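Local coordinates for beta-galactosidase (Bacillus circulans, PDB 4MAD), which probably hydrolyses terminal non-reducing beta-D-galactose residues of beta-D-galactosides, as a member of glycoside hydrolase family 35, at residues 372-377 / 493-498; 394-399 / 488-493; 513-518 / 572-577. One frame throughout, in Å; residues are numbered along the deposited sequence.

Interaction 1: 372-377 / 493-498; sequences HRISTP and LPLKDL
Ile374 carries this contact, spreading its branches over three leucines of 493-498. CG1 is wedged between N and C of its own backbone (chi1 53°), and the extended second torsion carries Ile374 CD1 to 3.7 Å from Leu493 CD2, the two side chains crossing obliquely. The same methyl looks more loosely toward Leu495 CD2, at 4.4 Å. The other branch, Ile374 CG2, lies 4.1 Å from Leu498 CD2. An alanine here would remove both branches and would probably leave Leu493, Leu495 and Leu498 without their common partner. Ser375 adds its CB, 3.8 Å from Leu493 CD2. Both segments are connections between beta domains: 372-377 takes in the end of the short, weakly bonded helix 371-374 and the turn to strand 378-380 of the six-stranded sheet, whereas 493-498 leaves that sheet toward strand 514-522. No direct hydrogen bond joins them; two waters bridge the backbones instead. One donates to Arg373 O and Asp497 O; the other donates to Ile374 O, at 2.8 Å, and accepts from Leu495 N. Further out, Ser375 OG hydrogen-bonds Pro492 O, and Asp497 OD1 is hydrogen-bonded to Ser499 OG. A 2-(2-methoxyethoxy)ethanol, probably from the crystallisation liquor, is bound beside Asp497, away from the predicted catalytic residues.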
loop_
_atom_site.group_PDB
_atom_site.type_symbol
_atom_site.label_atom_id
_atom_site.label_comp_id
_atom_site.label_asym_id
_atom_site.label_seq_id
_atom_site.Cartn_x
_atom_site.Cartn_y
_atom_site.Cartn_z
ATOM N N HIS A 372 -2.317 12.032 26.199
ATOM C CA HIS A 372 -3.747 12.086 26.306
ATOM C C HIS A 372 -4.426 13.023 25.316
ATOM O O HIS A 372 -5.614 13.107 25.234
ATOM C CB HIS A 372 -4.165 12.466 27.683
ATOM C CG HIS A 372 -4.161 11.336 28.645
ATOM N ND1 HIS A 372 -3.029 10.630 28.964
ATOM C CD2 HIS A 372 -5.147 10.833 29.408
ATOM C CE1 HIS A 372 -3.326 9.721 29.869
ATOM N NE2 HIS A 372 -4.594 9.849 30.178
ATOM N N ARG A 373 -3.623 13.844 24.701
ATOM C CA ARG A 373 -4.068 14.730 23.642
ATOM C C ARG A 373 -4.394 13.980 22.347
ATOM O O ARG A 373 -5.186 14.389 21.539
ATOM C CB ARG A 373 -3.083 15.856 23.393
ATOM C CG ARG A 373 -3.026 16.886 24.500
ATOM C CD ARG A 373 -1.918 17.926 24.329
ATOM N NE ARG A 373 -1.810 18.808 25.457
ATOM C CZ ARG A 373 -0.853 19.670 25.671
ATOM N NH1 ARG A 373 0.133 19.778 24.849
ATOM N NH2 ARG A 373 -0.878 20.413 26.732
ATOM N N ILE A 374 -3.684 12.896 22.152
ATOM C CA ILE A 374 -3.876 12.120 20.957
ATOM C C ILE A 374 -4.053 10.609 21.187
ATOM O O ILE A 374 -3.888 9.864 20.295
ATOM C CB ILE A 374 -2.774 12.400 19.958
ATOM C CG1 ILE A 374 -1.434 12.211 20.625
ATOM C CG2 ILE A 374 -2.889 13.802 19.494
ATOM C CD1 ILE A 374 -0.316 12.161 19.718
ATOM N N SER A 375 -4.370 10.195 22.394
ATOM C CA SER A 375 -4.594 8.815 22.665
ATOM C C SER A 375 -5.440 8.641 23.907
ATOM O O SER A 375 -5.727 9.574 24.588
ATOM C CB SER A 375 -3.256 8.057 22.845
ATOM O OG SER A 375 -3.402 6.670 22.891
ATOM N N THR A 376 -5.829 7.409 24.158
ATOM C CA THR A 376 -6.554 7.018 25.342
ATOM C C THR A 376 -5.836 5.790 25.890
ATOM O O THR A 376 -5.638 4.881 25.198
ATOM C CB THR A 376 -7.980 6.703 24.999
ATOM O OG1 THR A 376 -8.527 7.804 24.308
ATOM C CG2 THR A 376 -8.773 6.472 26.222
ATOM N N PRO A 377 -5.387 5.833 27.119
ATOM C CA PRO A 377 -4.596 4.726 27.630
ATOM C C PRO A 377 -5.405 3.449 27.808
ATOM O O PRO A 377 -6.536 3.521 28.133
ATOM C CB PRO A 377 -4.123 5.237 28.978
ATOM C CG PRO A 377 -5.160 6.073 29.414
ATOM C CD PRO A 377 -5.659 6.780 28.200
ATOM N N LEU A 493 -1.385 5.175 18.916
ATOM C CA LEU A 493 -1.193 6.416 18.221
ATOM C C LEU A 493 -1.343 6.237 16.695
ATOM O O LEU A 493 -0.418 6.181 15.993
ATOM C CB LEU A 493 0.166 7.036 18.572
ATOM C CG LEU A 493 0.443 7.430 20.024
ATOM C CD1 LEU A 493 1.880 7.564 20.411
ATOM C CD2 LEU A 493 -0.336 8.534 20.424
ATOM N N PRO A 494 -2.577 6.099 16.279
ATOM C CA PRO A 494 -2.957 5.985 14.872
ATOM C C PRO A 494 -2.853 7.329 14.113
ATOM O O PRO A 494 -2.902 7.359 12.932
ATOM C CB PRO A 494 -4.407 5.557 14.938
ATOM C CG PRO A 494 -4.860 5.952 16.244
ATOM C CD PRO A 494 -3.716 5.947 17.176
ATOM N N LEU A 495 -2.772 8.401 14.868
ATOM C CA LEU A 495 -2.576 9.741 14.348
ATOM C C LEU A 495 -3.700 10.146 13.394
ATOM O O LEU A 495 -3.466 10.849 12.483
ATOM C CB LEU A 495 -1.241 9.866 13.666
ATOM C CG LEU A 495 0.028 9.574 14.460
ATOM C CD1 LEU A 495 1.213 9.977 13.667
ATOM C CD2 LEU A 495 -0.012 10.255 15.786
ATOM N N LYS A 496 -4.890 9.653 13.608
ATOM C CA LYS A 496 -6.070 10.048 12.850
ATOM C C LYS A 496 -6.611 11.468 13.089
ATOM O O LYS A 496 -7.246 12.023 12.242
ATOM C CB LYS A 496 -7.186 9.010 12.993
ATOM C CG LYS A 496 -6.805 7.614 12.600
ATOM C CD LYS A 496 -7.913 6.624 12.671
ATOM C CE LYS A 496 -8.279 6.255 14.040
ATOM N NZ LYS A 496 -9.032 4.969 14.064
ATOM N N ASP A 497 -6.479 11.947 14.320
ATOM C CA ASP A 497 -7.043 13.210 14.713
ATOM C C ASP A 497 -6.093 13.898 15.634
ATOM O O ASP A 497 -5.990 13.556 16.765
ATOM C CB ASP A 497 -8.366 13.012 15.412
ATOM C CG ASP A 497 -8.828 14.241 16.131
ATOM O OD1 ASP A 497 -8.390 15.303 15.766
ATOM O OD2 ASP A 497 -9.625 14.124 17.043
ATOM N N LEU A 498 -5.398 14.869 15.086
ATOM C CA LEU A 498 -4.416 15.611 15.789
ATOM C C LEU A 498 -4.888 16.946 16.373
ATOM O O LEU A 498 -4.130 17.681 16.881
ATOM C CB LEU A 498 -3.239 15.845 14.886
ATOM C CG LEU A 498 -2.558 14.610 14.323
ATOM C CD1 LEU A 498 -1.360 14.958 13.614
ATOM C CD2 LEU A 498 -2.205 13.767 15.454
HETATM O O HOH W 1 -6.072 15.137 18.931
HETATM O O HOH W 2 -3.326 9.304 17.560
#

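Interaction 2: 394-399 / 488-493; sequences GFIVYE and WTVYPL
Tyr491 and Glu399 reach toward each other diagonally along one face of a strand pair. Glu399 CG stands anti to the backbone N (chi1 170°) and the chain stays extended, bringing Glu399 OE1 to the edge of the tyrosine ring. Tyr491 CG lies beside its own N, anti to the carbonyl carbon, and Tyr491 OH donates to Glu399 OE1 at 3.0 Å, from above the carboxylate plane; ring and carboxylate are turned 63° apart. Gln453 NE2 holds Glu399 OE2, so both oxygens are bonded. On this face Val397 CG2 lies 3.6 Å from Leu493 CD1, and Leu371, from helix 371-374, packs on both Val397 and Tyr491. Strands 395-399 and 488-493 are antiparallel neighbours in the six-stranded sheet of the first all-beta domain, joined by three pairs of backbone hydrogen bonds. On the reverse face Tyr398 CG and Val490 CG1 both stand beside their backbone N, so the side chains run alongside each other, Tyr398 CD1 3.6 Å from Val490 CG1. Ile396 CG1 sits over the rim of one face of the Tyr398 ring; Tyr398 OH bonds Leu384 O and Ile474 N. Trp488 (chi1 -66°) turns its ring edge to Tyr398 C and Glu399 N, while NE1 bonds Leu485 O.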
loop_
_atom_site.group_PDB
_atom_site.type_symbol
_atom_site.label_atom_id
_atom_site.label_comp_id
_atom_site.label_asym_id
_atom_site.label_seq_id
_atom_site.Cartn_x
_atom_site.Cartn_y
_atom_site.Cartn_z
ATOM N N GLY A 394 0.104 2.920 12.596
ATOM C CA GLY A 394 0.818 3.960 13.296
ATOM C C GLY A 394 1.833 3.589 14.351
ATOM O O GLY A 394 2.561 2.709 14.160
ATOM N N PHE A 395 1.811 4.289 15.480
ATOM C CA PHE A 395 2.792 4.168 16.540
ATOM C C PHE A 395 2.023 3.779 17.793
ATOM O O PHE A 395 0.860 3.990 17.870
ATOM C CB PHE A 395 3.503 5.502 16.794
ATOM C CG PHE A 395 4.288 6.032 15.625
ATOM C CD1 PHE A 395 5.627 5.815 15.533
ATOM C CD2 PHE A 395 3.687 6.767 14.634
ATOM C CE1 PHE A 395 6.333 6.257 14.493
ATOM C CE2 PHE A 395 4.417 7.226 13.599
ATOM C CZ PHE A 395 5.727 6.966 13.526
ATOM N N ILE A 396 2.708 3.179 18.729
ATOM C CA ILE A 396 2.102 2.834 19.994
ATOM C C ILE A 396 3.153 2.931 21.076
ATOM O O ILE A 396 4.234 2.528 20.898
ATOM C CB ILE A 396 1.447 1.454 19.940
ATOM C CG1 ILE A 396 0.854 1.078 21.279
ATOM C CG2 ILE A 396 2.410 0.447 19.543
ATOM C CD1 ILE A 396 -0.003 -0.018 21.211
ATOM N N VAL A 397 2.772 3.513 22.182
ATOM C CA VAL A 397 3.675 3.646 23.267
ATOM C C VAL A 397 3.297 2.628 24.351
ATOM O O VAL A 397 2.193 2.553 24.742
ATOM C CB VAL A 397 3.616 5.026 23.915
ATOM C CG1 VAL A 397 4.511 5.102 25.060
ATOM C CG2 VAL A 397 3.957 6.076 22.952
ATOM N N TYR A 398 4.288 1.888 24.797
ATOM C CA TYR A 398 4.145 0.890 25.828
ATOM C C TYR A 398 4.941 1.378 27.058
ATOM O O TYR A 398 6.024 1.812 26.930
ATOM C CB TYR A 398 4.729 -0.464 25.439
ATOM C CG TYR A 398 4.056 -1.253 24.331
ATOM C CD1 TYR A 398 3.137 -2.245 24.612
ATOM C CD2 TYR A 398 4.400 -1.082 23.016
ATOM C CE1 TYR A 398 2.571 -2.971 23.617
ATOM C CE2 TYR A 398 3.832 -1.814 22.064
ATOM C CZ TYR A 398 2.909 -2.759 22.357
ATOM O OH TYR A 398 2.352 -3.479 21.407
ATOM N N GLU A 399 4.323 1.329 28.223
ATOM C CA GLU A 399 4.873 1.961 29.391
ATOM C C GLU A 399 4.675 1.072 30.645
ATOM O O GLU A 399 3.627 0.545 30.847
ATOM C CB GLU A 399 4.172 3.293 29.545
ATOM C CG GLU A 399 4.346 4.089 30.748
ATOM C CD GLU A 399 3.712 5.495 30.576
ATOM O OE1 GLU A 399 2.675 5.769 31.165
ATOM O OE2 GLU A 399 4.213 6.281 29.782
ATOM N N TRP A 488 1.315 -3.206 32.165
ATOM C CA TRP A 488 1.436 -2.143 31.206
ATOM C C TRP A 488 0.308 -1.161 30.963
ATOM O O TRP A 488 -0.805 -1.505 31.096
ATOM C CB TRP A 488 1.697 -2.950 29.921
ATOM C CG TRP A 488 2.965 -3.656 29.940
ATOM C CD1 TRP A 488 3.176 -4.875 30.431
ATOM C CD2 TRP A 488 4.228 -3.182 29.493
ATOM N NE1 TRP A 488 4.464 -5.224 30.318
ATOM C CE2 TRP A 488 5.150 -4.189 29.760
ATOM C CE3 TRP A 488 4.669 -2.015 28.882
ATOM C CZ2 TRP A 488 6.476 -4.069 29.424
ATOM C CZ3 TRP A 488 5.972 -1.907 28.565
ATOM C CH2 TRP A 488 6.862 -2.909 28.845
ATOM N N THR A 489 0.686 0.052 30.591
ATOM C CA THR A 489 -0.195 1.074 30.116
ATOM C C THR A 489 0.268 1.373 28.696
ATOM O O THR A 489 1.411 1.505 28.479
ATOM C CB THR A 489 -0.131 2.368 30.954
ATOM O OG1 THR A 489 -0.408 2.102 32.330
ATOM C CG2 THR A 489 -1.142 3.334 30.437
ATOM N N VAL A 490 -0.652 1.443 27.744
ATOM C CA VAL A 490 -0.284 1.634 26.355
ATOM C C VAL A 490 -1.151 2.704 25.749
ATOM O O VAL A 490 -2.257 2.849 26.131
ATOM C CB VAL A 490 -0.430 0.372 25.550
ATOM C CG1 VAL A 490 0.308 -0.748 26.178
ATOM C CG2 VAL A 490 -1.839 0.092 25.308
ATOM N N TYR A 491 -0.550 3.433 24.832
ATOM C CA TYR A 491 -1.184 4.498 24.148
ATOM C C TYR A 491 -1.093 4.273 22.639
ATOM O O TYR A 491 -0.099 4.451 22.052
ATOM C CB TYR A 491 -0.505 5.821 24.539
ATOM C CG TYR A 491 -0.362 6.067 26.050
ATOM C CD1 TYR A 491 -1.280 6.775 26.745
ATOM C CD2 TYR A 491 0.692 5.579 26.749
ATOM C CE1 TYR A 491 -1.144 6.965 28.124
ATOM C CE2 TYR A 491 0.839 5.764 28.100
ATOM C CZ TYR A 491 -0.080 6.456 28.792
ATOM O OH TYR A 491 0.051 6.654 30.143
ATOM N N PRO A 492 -2.180 3.857 22.069
ATOM C CA PRO A 492 -2.217 3.648 20.643
ATOM C C PRO A 492 -2.211 5.023 19.940
ATOM O O PRO A 492 -2.949 5.861 20.288
ATOM C CB PRO A 492 -3.524 2.926 20.449
ATOM C CG PRO A 492 -3.822 2.328 21.757
ATOM C CD PRO A 492 -3.364 3.310 22.714
ATOM N N LEU A 493 -1.385 5.175 18.916
ATOM C CA LEU A 493 -1.193 6.416 18.221
ATOM C C LEU A 493 -1.343 6.237 16.695
ATOM O O LEU A 493 -0.418 6.181 15.993
ATOM C CB LEU A 493 0.166 7.036 18.572
ATOM C CG LEU A 493 0.443 7.430 20.024
ATOM C CD1 LEU A 493 1.880 7.564 20.411
ATOM C CD2 LEU A 493 -0.336 8.534 20.424
#

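Interaction 3: 513-518 / 572-577; sequences PYFHKG and EIILLE
Strands 514-518 and 572-577 are antiparallel neighbours in the eight-stranded sheet of the galactose-binding-like beta domain, their directions 158° apart. Strand 357-366 flanks the first and strand 537-542 the second, so both lie in the interior of the sheet. The backbone supplies three hydrogen-bonded pairs, Tyr514 with Glu577, His516 with Leu575 and Gly518 with Ile573, each closed by two N-H to O bonds. The shortest runs from His516 N to Leu575 O, at 2.8 Å. Alpha-carbon hydrogens add weaker contacts to the same carbonyls, such as Pro513 CA to Glu577 O.

Apolar and aromatic packing marks the face that carries Phe515, Lys517, Ile574 and Leu576. Leu576 CG is anti to the backbone N (chi1 172°), and the second torsion (57°) sets CD1 over the middle of the Phe515 ring, 3.9 Å from the centroid and almost on its normal: a CH-pi contact. Leu576 CB approaches Phe515 CD1 at 4.0 Å, and Ile574 CG2 meets the same carbon obliquely at 4.1 Å. Pro513 CB also touches Leu576 CD1.

On the other face, His516 and Leu575 run side by side, and Leu575 CD2 comes to the imidazole edge, 3.8 Å from His516 CD2. Both ring nitrogens of the buried His516 are satisfied elsewhere, ND1 by His364 and NE2 by His581. The carboxylate of Glu577 turns from 513-518 to Tyr550 OH and several backbone N-H groups.

Charge enters at the partly exposed end. Lys517 leaves its backbone with CG anti to N, then bends at its last two torsions across the extended Glu572, and Lys517 NZ makes a weak hydrogen bond, within a salt bridge, to Glu572 OE2 at 3.3 Å.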
loop_
_atom_site.group_PDB
_atom_site.type_symbol
_atom_site.label_atom_id
_atom_site.label_comp_id
_atom_site.label_asym_id
_atom_site.label_seq_id
_atom_site.Cartn_x
_atom_site.Cartn_y
_atom_site.Cartn_z
ATOM N N PRO A 513 10.527 11.981 19.796
ATOM C CA PRO A 513 9.662 12.424 18.719
ATOM C C PRO A 513 8.969 13.713 19.089
ATOM O O PRO A 513 8.454 13.811 20.144
ATOM C CB PRO A 513 8.673 11.261 18.559
ATOM C CG PRO A 513 9.327 10.156 19.114
ATOM C CD PRO A 513 10.074 10.672 20.258
ATOM N N TYR A 514 8.944 14.647 18.162
ATOM C CA TYR A 514 8.214 15.871 18.324
ATOM C C TYR A 514 7.381 16.183 17.107
ATOM O O TYR A 514 7.797 15.944 16.031
ATOM C CB TYR A 514 9.147 17.027 18.557
ATOM C CG TYR A 514 9.591 17.221 19.951
ATOM C CD1 TYR A 514 9.054 18.209 20.747
ATOM C CD2 TYR A 514 10.565 16.430 20.485
ATOM C CE1 TYR A 514 9.492 18.391 22.013
ATOM C CE2 TYR A 514 10.989 16.599 21.739
ATOM C CZ TYR A 514 10.472 17.571 22.503
ATOM O OH TYR A 514 10.905 17.705 23.775
ATOM N N PHE A 515 6.207 16.731 17.331
ATOM C CA PHE A 515 5.422 17.359 16.322
ATOM C C PHE A 515 5.914 18.801 16.085
ATOM O O PHE A 515 6.140 19.518 17.004
ATOM C CB PHE A 515 3.966 17.382 16.716
ATOM C CG PHE A 515 3.347 16.019 16.848
ATOM C CD1 PHE A 515 2.813 15.380 15.784
ATOM C CD2 PHE A 515 3.300 15.386 18.062
ATOM C CE1 PHE A 515 2.254 14.182 15.909
ATOM C CE2 PHE A 515 2.734 14.196 18.173
ATOM C CZ PHE A 515 2.219 13.586 17.101
ATOM N N HIS A 516 6.060 19.201 14.868
ATOM C CA HIS A 516 6.529 20.505 14.578
ATOM C C HIS A 516 5.447 21.148 13.739
ATOM O O HIS A 516 5.009 20.552 12.820
ATOM C CB HIS A 516 7.755 20.390 13.754
ATOM C CG HIS A 516 8.910 19.807 14.474
ATOM N ND1 HIS A 516 9.594 20.484 15.435
ATOM C CD2 HIS A 516 9.508 18.607 14.373
ATOM C CE1 HIS A 516 10.575 19.735 15.885
ATOM N NE2 HIS A 516 10.534 18.583 15.268
ATOM N N LYS A 517 5.031 22.359 14.051
ATOM C CA LYS A 517 3.926 22.974 13.345
ATOM C C LYS A 517 4.272 24.272 12.668
ATOM O O LYS A 517 4.881 25.083 13.233
ATOM C CB LYS A 517 2.749 23.212 14.245
ATOM C CG LYS A 517 1.574 23.721 13.520
ATOM C CD LYS A 517 0.557 24.192 14.438
ATOM C CE LYS A 517 -0.728 23.681 14.052
ATOM N NZ LYS A 517 -1.501 24.750 13.452
ATOM N N GLY A 518 3.853 24.379 11.419
ATOM C CA GLY A 518 4.140 25.513 10.589
ATOM C C GLY A 518 2.976 25.894 9.688
ATOM O O GLY A 518 2.093 25.142 9.511
ATOM N N GLU A 572 -2.043 24.256 7.240
ATOM C CA GLU A 572 -1.397 23.761 8.400
ATOM C C GLU A 572 -0.447 22.614 8.055
ATOM O O GLU A 572 -0.859 21.630 7.600
ATOM C CB GLU A 572 -2.463 23.301 9.378
ATOM C CG GLU A 572 -1.968 22.545 10.500
ATOM C CD GLU A 572 -3.104 21.901 11.323
ATOM O OE1 GLU A 572 -3.413 20.719 11.116
ATOM O OE2 GLU A 572 -3.678 22.626 12.138
ATOM N N ILE A 573 0.832 22.810 8.299
ATOM C CA ILE A 573 1.800 21.778 8.088
ATOM C C ILE A 573 2.265 21.235 9.410
ATOM O O ILE A 573 2.797 21.931 10.193
ATOM C CB ILE A 573 3.029 22.322 7.416
ATOM C CG1 ILE A 573 2.665 23.074 6.138
ATOM C CG2 ILE A 573 3.920 21.235 7.108
ATOM C CD1 ILE A 573 1.808 22.383 5.233
ATOM N N ILE A 574 2.046 19.955 9.607
ATOM C CA ILE A 574 2.506 19.280 10.806
ATOM C C ILE A 574 3.404 18.122 10.490
ATOM O O ILE A 574 3.041 17.287 9.743
ATOM C CB ILE A 574 1.343 18.748 11.639
ATOM C CG1 ILE A 574 0.531 19.905 12.159
ATOM C CG2 ILE A 574 1.851 18.006 12.813
ATOM C CD1 ILE A 574 -0.666 19.538 12.750
ATOM N N LEU A 575 4.582 18.135 11.060
ATOM C CA LEU A 575 5.571 17.154 10.751
ATOM C C LEU A 575 5.928 16.466 12.018
ATOM O O LEU A 575 6.220 17.129 12.924
ATOM C CB LEU A 575 6.787 17.828 10.218
ATOM C CG LEU A 575 7.995 17.023 9.875
ATOM C CD1 LEU A 575 8.793 17.636 8.775
ATOM C CD2 LEU A 575 8.823 16.858 11.056
ATOM N N LEU A 576 5.884 15.141 12.071
ATOM C CA LEU A 576 6.336 14.407 13.243
ATOM C C LEU A 576 7.686 13.833 12.898
ATOM O O LEU A 576 7.786 13.081 12.001
ATOM C CB LEU A 576 5.384 13.270 13.597
ATOM C CG LEU A 576 5.778 12.277 14.691
ATOM C CD1 LEU A 576 6.073 12.926 15.990
ATOM C CD2 LEU A 576 4.749 11.155 14.897
ATOM N N GLU A 577 8.701 14.246 13.602
ATOM C CA GLU A 577 10.024 13.736 13.409
ATOM C C GLU A 577 10.461 12.965 14.632
ATOM O O GLU A 577 10.301 13.398 15.701
ATOM C CB GLU A 577 11.016 14.834 13.131
ATOM C CG GLU A 577 12.395 14.483 13.476
ATOM C CD GLU A 577 13.079 13.563 12.455
ATOM O OE1 GLU A 577 12.844 13.721 11.256
ATOM O OE2 GLU A 577 13.837 12.692 12.877
#

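Interactions 2 and 3 are buried strand pairs in two different antiparallel sheets, held by regular backbone hydrogen bonds. Interaction 1 lies between them, partly buried, where the chain passes from one sheet to the other, and depends on apolar side chains and bridging waters. Leu493 belongs to two of the contacts: it closes the strand in interaction 2 and opens the connection in interaction 1. Apolar contacts also link interaction 1 to interaction 3: Ile374 CD1 packs on Phe515 CZ at 3.9 Å, and Leu495 CD1 on Leu576 CD2 at 3.9 Å. Phe395 CE2 of interaction 2 also reaches Leu576 CD2. Polar side chains differ too: a phenol meets a carboxylate in interaction 2, a lysine meets one in interaction 3.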